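Long-range contacts in MmeI (Methylophilus methylotrophus, PDB 5HR4), which is a Type IIL restriction-modification enzyme that binds DNA and probably methylates adenine on its exocyclic amino group, with S-adenosyl-L-methionine as methyl donor: residues Q393-I398 against F441-A446; K560-H565 against D593-Y598; F838-A843 against S863-A868. One frame throughout, in Å; residues are numbered along the deposited sequence.

Interaction 1: Q393-I398 against F441-A446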
# COMPACT_ATOMS: atom_id res chain seq x y z
N GLN A 393 11.53 44.35 -21.51
CA GLN A 393 12.65 44.48 -20.59
C GLN A 393 12.26 45.17 -19.30
O GLN A 393 13.14 45.51 -18.49
CB GLN A 393 13.81 45.23 -21.28
N GLN A 394 10.97 45.41 -19.09
CA GLN A 394 10.46 45.84 -17.80
C GLN A 394 10.26 44.63 -16.88
O GLN A 394 10.13 43.48 -17.31
CB GLN A 394 9.14 46.56 -17.95
CG GLN A 394 9.07 47.57 -19.06
CD GLN A 394 7.67 48.14 -19.20
OE1 GLN A 394 6.69 47.56 -18.71
NE2 GLN A 394 7.58 49.31 -19.83
N VAL A 395 10.22 44.93 -15.58
CA VAL A 395 10.03 43.89 -14.58
C VAL A 395 8.61 43.36 -14.69
O VAL A 395 7.64 44.13 -14.75
CB VAL A 395 10.33 44.46 -13.19
CG1 VAL A 395 9.43 45.68 -12.89
CG2 VAL A 395 10.19 43.38 -12.12
N LEU A 396 8.48 42.04 -14.76
CA LEU A 396 7.16 41.44 -14.86
C LEU A 396 6.38 41.66 -13.57
O LEU A 396 6.91 41.45 -12.47
CB LEU A 396 7.28 39.95 -15.18
CG LEU A 396 6.01 39.11 -15.33
CD1 LEU A 396 4.98 39.87 -16.15
CD2 LEU A 396 6.34 37.79 -16.01
N ASP A 397 5.11 42.07 -13.69
CA ASP A 397 4.30 42.46 -12.54
C ASP A 397 3.52 41.24 -12.05
O ASP A 397 2.45 40.91 -12.58
CB ASP A 397 3.37 43.61 -12.88
CG ASP A 397 2.48 44.01 -11.70
OD1 ASP A 397 2.92 43.90 -10.53
OD2 ASP A 397 1.33 44.43 -11.97
N ILE A 398 4.05 40.61 -11.00
CA ILE A 398 3.55 39.32 -10.57
C ILE A 398 2.17 39.44 -9.95
O ILE A 398 1.25 38.69 -10.31
CB ILE A 398 4.55 38.68 -9.60
CG1 ILE A 398 5.87 38.43 -10.33
CG2 ILE A 398 3.97 37.42 -9.01
CD1 ILE A 398 6.99 37.99 -9.43
N PHE A 441 12.04 36.85 -11.77
CA PHE A 441 11.69 38.13 -12.38
C PHE A 441 12.12 39.31 -11.54
O PHE A 441 11.63 40.42 -11.75
CB PHE A 441 10.19 38.20 -12.62
CG PHE A 441 9.65 37.05 -13.40
CD1 PHE A 441 10.35 36.56 -14.49
CD2 PHE A 441 8.46 36.45 -13.04
CE1 PHE A 441 9.86 35.50 -15.22
CE2 PHE A 441 7.96 35.38 -13.76
CZ PHE A 441 8.67 34.90 -14.85
N GLY A 442 13.02 39.09 -10.58
CA GLY A 442 13.47 40.14 -9.69
C GLY A 442 12.43 41.15 -9.22
O GLY A 442 12.58 42.34 -9.48
N ASN A 443 11.36 40.71 -8.56
CA ASN A 443 10.60 41.63 -7.73
C ASN A 443 9.89 40.84 -6.65
O ASN A 443 9.36 39.75 -6.91
CB ASN A 443 9.59 42.49 -8.51
CG ASN A 443 8.61 41.66 -9.30
OD1 ASN A 443 8.92 40.53 -9.71
ND2 ASN A 443 7.42 42.21 -9.53
N TYR A 444 9.88 41.40 -5.44
CA TYR A 444 9.39 40.67 -4.28
C TYR A 444 7.88 40.50 -4.36
O TYR A 444 7.15 41.46 -4.60
CB TYR A 444 9.76 41.39 -2.99
CG TYR A 444 9.45 40.59 -1.74
CD1 TYR A 444 10.38 39.67 -1.23
CD2 TYR A 444 8.24 40.75 -1.07
CE1 TYR A 444 10.12 38.94 -0.10
CE2 TYR A 444 7.97 40.02 0.07
CZ TYR A 444 8.91 39.12 0.56
OH TYR A 444 8.64 38.39 1.71
N PHE A 445 7.43 39.28 -4.13
CA PHE A 445 6.00 39.00 -4.17
C PHE A 445 5.69 37.88 -3.19
O PHE A 445 6.19 36.76 -3.36
CB PHE A 445 5.58 38.61 -5.58
CG PHE A 445 4.23 37.99 -5.64
CD1 PHE A 445 3.09 38.78 -5.74
CD2 PHE A 445 4.08 36.61 -5.62
CE1 PHE A 445 1.84 38.20 -5.81
CE2 PHE A 445 2.83 36.02 -5.69
CZ PHE A 445 1.70 36.82 -5.79
N ALA A 446 4.88 38.19 -2.17
CA ALA A 446 4.46 37.22 -1.17
C ALA A 446 2.96 37.32 -0.93
O ALA A 446 2.35 38.38 -1.11
CB ALA A 446 5.20 37.41 0.16
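Neither 393-398 nor 441-446 has regular backbone hydrogen bonding to the other; the two segments simply run past each other, nearest where the CA atoms of L396 and F441 are 6.1 Å apart, and again at I398 and F445. F441 is the first residue to leave the helical conformation at the end of helix 416-440, and G442 follows with positive phi, turning the chain so that F441, N443 and F445 all send their CB atoms toward 393-398.

L396, with CG anti to the backbone N, lies alongside F441 and points the same way. Its CD2 rests over one face of the phenyl ring, displaced toward the rim, 3.7 Å from F441 CE2, in a CH-pi contact. I398 CD1 reaches the edge of the same ring, so two methyls meet F441 from different sides.

All this belongs to the Rossmann-like methyltransferase domain. Helix 416-440 is the helix of a beta-alpha-beta crossover from strand 409-413 to the neighbouring edge strand 455-458. The loop 441-446 starts the return from it, while 393-398 leads from helix 368-388 into the short helix 398-401.

I398 makes the most direct ring contact. Its CG2, anti to the backbone N, stands over the centre of the F445 ring, 3.4 Å from the centroid and 13° off the ring normal. The CD1 branch of I398 goes instead to N443, 3.2 Å from OD1. Over a face of that amide, V395 CG2 lies 3.7 Å from N443 CG. The amide's one bond across the contact is weak: N443 ND2 to L396 O, 3.1 Å and strongly bent at 122°. Behind the turn, S438 OG of the preceding helix bonds both N443 O and F445 N.

Interaction 2: K560-H565 against D593-Y598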
# COMPACT_ATOMS: atom_id res chain seq x y z
N LYS A 560 -13.66 2.75 -16.35
CA LYS A 560 -12.73 2.30 -17.36
C LYS A 560 -11.32 2.64 -16.88
O LYS A 560 -11.10 3.73 -16.36
CB LYS A 560 -13.06 2.98 -18.70
N ILE A 561 -10.38 1.70 -17.03
CA ILE A 561 -9.00 1.92 -16.59
C ILE A 561 -8.20 2.50 -17.75
O ILE A 561 -8.09 1.87 -18.80
CB ILE A 561 -8.34 0.62 -16.10
CG1 ILE A 561 -9.15 -0.06 -15.01
CG2 ILE A 561 -6.95 0.92 -15.57
CD1 ILE A 561 -8.57 -1.39 -14.67
N ASN A 562 -7.59 3.66 -17.52
CA ASN A 562 -6.90 4.39 -18.58
C ASN A 562 -5.39 4.27 -18.53
O ASN A 562 -4.74 4.31 -19.58
CB ASN A 562 -7.29 5.86 -18.54
CG ASN A 562 -8.72 6.06 -18.93
OD1 ASN A 562 -9.13 5.60 -20.01
ND2 ASN A 562 -9.52 6.70 -18.05
N PHE A 563 -4.81 4.13 -17.35
CA PHE A 563 -3.41 3.79 -17.25
C PHE A 563 -3.21 3.09 -15.93
O PHE A 563 -4.07 3.14 -15.05
CB PHE A 563 -2.51 5.03 -17.38
CG PHE A 563 -2.51 5.91 -16.16
CD1 PHE A 563 -1.60 5.70 -15.12
CD2 PHE A 563 -3.40 6.97 -16.06
CE1 PHE A 563 -1.59 6.52 -14.00
CE2 PHE A 563 -3.40 7.79 -14.93
CZ PHE A 563 -2.50 7.57 -13.91
N ALA A 564 -2.07 2.42 -15.79
CA ALA A 564 -1.82 1.63 -14.60
C ALA A 564 -0.34 1.36 -14.49
O ALA A 564 0.32 1.08 -15.50
CB ALA A 564 -2.60 0.31 -14.63
N HIS A 565 0.18 1.43 -13.26
CA HIS A 565 1.51 0.94 -12.91
C HIS A 565 1.37 -0.44 -12.30
O HIS A 565 0.72 -0.61 -11.26
CB HIS A 565 2.19 1.87 -11.90
CG HIS A 565 2.71 3.14 -12.48
ND1 HIS A 565 4.06 3.42 -12.59
CD2 HIS A 565 2.06 4.23 -12.97
CE1 HIS A 565 4.22 4.61 -13.13
NE2 HIS A 565 3.03 5.13 -13.37
N ASP A 593 -8.21 6.36 -25.78
CA ASP A 593 -7.76 5.70 -27.00
C ASP A 593 -6.29 5.28 -26.92
O ASP A 593 -5.84 4.50 -27.76
CB ASP A 593 -8.01 6.63 -28.19
CG ASP A 593 -9.49 7.03 -28.30
OD1 ASP A 593 -9.96 7.88 -27.50
OD2 ASP A 593 -10.17 6.48 -29.19
N GLU A 594 -5.55 5.75 -25.90
CA GLU A 594 -4.12 5.45 -25.73
C GLU A 594 -3.84 5.05 -24.29
O GLU A 594 -3.33 5.85 -23.49
CB GLU A 594 -3.29 6.64 -26.15
CG GLU A 594 -3.46 6.97 -27.59
CD GLU A 594 -2.14 7.24 -28.26
OE1 GLU A 594 -1.63 8.36 -28.04
OE2 GLU A 594 -1.62 6.34 -28.97
N LYS A 595 -4.13 3.80 -23.95
CA LYS A 595 -3.89 3.32 -22.60
C LYS A 595 -2.44 2.87 -22.49
O LYS A 595 -1.95 2.14 -23.36
CB LYS A 595 -4.85 2.18 -22.26
CG LYS A 595 -6.31 2.63 -22.20
CD LYS A 595 -7.30 1.47 -22.41
CE LYS A 595 -8.74 1.97 -22.33
NZ LYS A 595 -9.67 0.92 -21.80
N ILE A 596 -1.74 3.33 -21.46
CA ILE A 596 -0.37 2.92 -21.18
C ILE A 596 -0.36 2.11 -19.88
O ILE A 596 -1.03 2.46 -18.90
CB ILE A 596 0.59 4.12 -21.12
CG1 ILE A 596 0.25 5.05 -19.94
CG2 ILE A 596 0.57 4.86 -22.45
CD1 ILE A 596 0.53 6.58 -20.12
N ILE A 597 0.36 0.99 -19.89
CA ILE A 597 0.68 0.22 -18.70
C ILE A 597 2.16 0.42 -18.44
O ILE A 597 2.98 0.15 -19.32
CB ILE A 597 0.36 -1.27 -18.89
CG1 ILE A 597 -1.14 -1.49 -19.10
CG2 ILE A 597 0.89 -2.10 -17.72
CD1 ILE A 597 -1.46 -2.90 -19.52
N TYR A 598 2.51 0.91 -17.26
CA TYR A 598 3.91 1.06 -16.88
C TYR A 598 4.40 -0.23 -16.22
O TYR A 598 3.82 -0.67 -15.22
CB TYR A 598 4.08 2.23 -15.91
CG TYR A 598 3.79 3.59 -16.50
CD1 TYR A 598 2.50 4.04 -16.64
CD2 TYR A 598 4.83 4.42 -16.91
CE1 TYR A 598 2.24 5.29 -17.17
CE2 TYR A 598 4.58 5.66 -17.45
CZ TYR A 598 3.28 6.09 -17.58
OH TYR A 598 3.03 7.34 -18.11
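Strands 560-565 and 595-598 run parallel, 4° apart in direction, with their axes 4.7 Å from each other. The tight part is the A564 to H565 end. A564 uses both its backbone polar groups across the gap: its N donates to I596 O at 3.3 Å, and its O accepts from Y598 N at 2.8 Å, both bonds lying in the carbonyl planes, so A564 straddles I597 in the parallel pattern.

On the sheet face that carries F563, H565 and Y598, the two rings of H565 and Y598 form an offset stack, centroids 4.2 Å apart and planes within 3°. H565 NE2 sits over the tyrosine ring, toward its rim and 3.5 Å from Y598 CD1, while Y598 CB lies over the imidazole face. ND1 is bonded to Y600 OH, and NE2 makes a weak bond to K323 O, which together probably limit the rotation of the ring. An alanine here removes the ring that stacks on Y598 and bonds Y600 OH, and would probably leave the tyrosine ring less firmly held.

Toward the start of 593-598 the pairing loosens. K595 lays its aliphatic chain past N562 O and I561 O, with NZ ending 3.5 Å from I561 O, and E594 turns away at the exposed margin. N562 and F563 both face G586, a classic beta bulge in 560-569.

Strands 477-480, 532-538, 581-588 and 560-569 give the 4-5-7-6 part of the class I methyltransferase sheet, its seventh strand antiparallel, and 595-599 extends it beyond strand six.

Interaction 3: F838-A843 against S863-A868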
# COMPACT_ATOMS: atom_id res chain seq x y z
N PHE A 838 7.81 -39.06 -15.01
CA PHE A 838 8.86 -39.89 -14.44
C PHE A 838 10.24 -39.38 -14.82
O PHE A 838 11.20 -39.53 -14.04
CB PHE A 838 8.68 -41.35 -14.87
CG PHE A 838 7.59 -42.07 -14.13
CD1 PHE A 838 7.71 -42.31 -12.76
CD2 PHE A 838 6.44 -42.50 -14.78
CE1 PHE A 838 6.71 -42.97 -12.07
CE2 PHE A 838 5.43 -43.16 -14.10
CZ PHE A 838 5.56 -43.40 -12.74
N ALA A 839 10.37 -38.74 -15.99
CA ALA A 839 11.66 -38.18 -16.39
C ALA A 839 12.05 -37.02 -15.48
O ALA A 839 13.22 -36.89 -15.09
CB ALA A 839 11.62 -37.74 -17.85
N ILE A 840 11.08 -36.17 -15.12
CA ILE A 840 11.33 -35.13 -14.11
C ILE A 840 11.74 -35.77 -12.78
O ILE A 840 12.78 -35.43 -12.21
CB ILE A 840 10.09 -34.23 -13.93
CG1 ILE A 840 9.89 -33.34 -15.15
CG2 ILE A 840 10.24 -33.37 -12.71
CD1 ILE A 840 8.57 -32.61 -15.18
N LEU A 841 10.93 -36.71 -12.29
CA LEU A 841 11.24 -37.34 -11.00
C LEU A 841 12.65 -37.90 -10.99
O LEU A 841 13.44 -37.61 -10.08
CB LEU A 841 10.22 -38.43 -10.68
CG LEU A 841 8.87 -38.01 -10.10
CD1 LEU A 841 8.21 -39.22 -9.49
CD2 LEU A 841 9.02 -36.88 -9.08
N LYS A 842 13.00 -38.71 -12.01
CA LYS A 842 14.34 -39.27 -12.09
C LYS A 842 15.39 -38.17 -12.10
O LYS A 842 16.37 -38.23 -11.35
CB LYS A 842 14.47 -40.16 -13.32
N ALA A 843 15.18 -37.14 -12.93
CA ALA A 843 16.11 -36.03 -13.03
C ALA A 843 16.42 -35.44 -11.65
O ALA A 843 17.57 -35.10 -11.35
CB ALA A 843 15.55 -34.95 -13.96
N SER A 863 20.72 -28.84 -16.05
CA SER A 863 20.12 -28.86 -17.38
C SER A 863 19.34 -30.15 -17.62
O SER A 863 18.42 -30.19 -18.44
CB SER A 863 21.19 -28.67 -18.46
OG SER A 863 22.27 -29.58 -18.32
N GLU A 864 19.69 -31.22 -16.91
CA GLU A 864 18.94 -32.46 -17.05
C GLU A 864 17.50 -32.29 -16.56
O GLU A 864 16.58 -32.90 -17.12
CB GLU A 864 19.66 -33.59 -16.32
CG GLU A 864 19.04 -34.96 -16.50
CD GLU A 864 19.46 -35.92 -15.41
OE1 GLU A 864 20.40 -35.59 -14.65
OE2 GLU A 864 18.83 -37.00 -15.31
N LEU A 865 17.29 -31.45 -15.53
CA LEU A 865 15.93 -31.21 -15.06
C LEU A 865 15.17 -30.31 -16.02
O LEU A 865 14.01 -30.58 -16.36
CB LEU A 865 15.95 -30.60 -13.66
CG LEU A 865 14.58 -30.47 -12.97
CD1 LEU A 865 13.82 -31.79 -12.96
CD2 LEU A 865 14.76 -29.95 -11.56
N LEU A 866 15.82 -29.24 -16.47
CA LEU A 866 15.18 -28.35 -17.45
C LEU A 866 14.68 -29.14 -18.65
O LEU A 866 13.60 -28.85 -19.18
CB LEU A 866 16.17 -27.28 -17.89
CG LEU A 866 15.57 -26.32 -18.90
CD1 LEU A 866 14.26 -25.70 -18.36
CD2 LEU A 866 16.59 -25.26 -19.25
N LYS A 867 15.45 -30.15 -19.08
CA LYS A 867 15.06 -30.90 -20.26
C LYS A 867 13.77 -31.68 -20.02
O LYS A 867 12.81 -31.58 -20.79
CB LYS A 867 16.20 -31.83 -20.69
N ALA A 868 13.72 -32.44 -18.91
CA ALA A 868 12.50 -33.18 -18.58
C ALA A 868 11.30 -32.24 -18.48
O ALA A 868 10.20 -32.58 -18.95
CB ALA A 868 12.69 -33.95 -17.27
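Two helices of the C-terminal domain, 827-845 and 863-880, pack here as an antiparallel pair. Their segments 838-843 and 863-868 run at 168° to each other, with axes 8.5 Å apart, a close approach made possible by the alanines that face across the gap.

A868 makes the closest approach. Its CB points at the other helix and lands on the backbone of the I840 turn, 3.5 Å from I840 N, with A839 CB 4.0 Å and I840 CG1 3.6 Å away. I840 has CG1 anti to the carbonyl carbon, and this places the two branches differently: CG1 goes to A868, while CG2 meets L865 CD1. One turn further on, A843 points toward the other helix and brings its CB to 3.7 Å from the same L865 CD1. L865 reaches there because its CG is anti to the backbone N, so that CD1 touches both I840 and A843, the L865 side chain crossing that of I840 obliquely.

The side of the interface at E864 is polar. The glutamate extends alongside A843, OE2 3.7 Å from A843 CA, and that oxygen is hydrogen-bonded to N846 ND2 just past the end of helix 827-845. No hydrogen bond joins the two segments themselves; apart from E864 the contact is made by aliphatic groups and backbone. L872 of the second helix continues the packing on I840. Y856, on the short helix 852-856 of the connection, touches both I840 and L865, so the link between the helices folds back against the seam of this alanine-lined antiparallel pair.

Interactions 1 and 2 both lie in the methyltransferase domain, but at different depths and with no element in common: interaction 1 is a surface contact between two loops, interaction 2 a partly buried pairing of strands within the central sheet, their nearest atoms about 28 Å apart. Interaction 3 belongs to the C-terminal domain, is largely buried, and lies across the chain's centre from interaction 1, with centres about 76 Å apart. The chemistry follows the setting. Loops meet through methyls on aromatic rings and one weak amide bond, strands through backbone hydrogen bonds and stacked rings, and helices through alanine and branched aliphatic groups with no hydrogen bond between the segments.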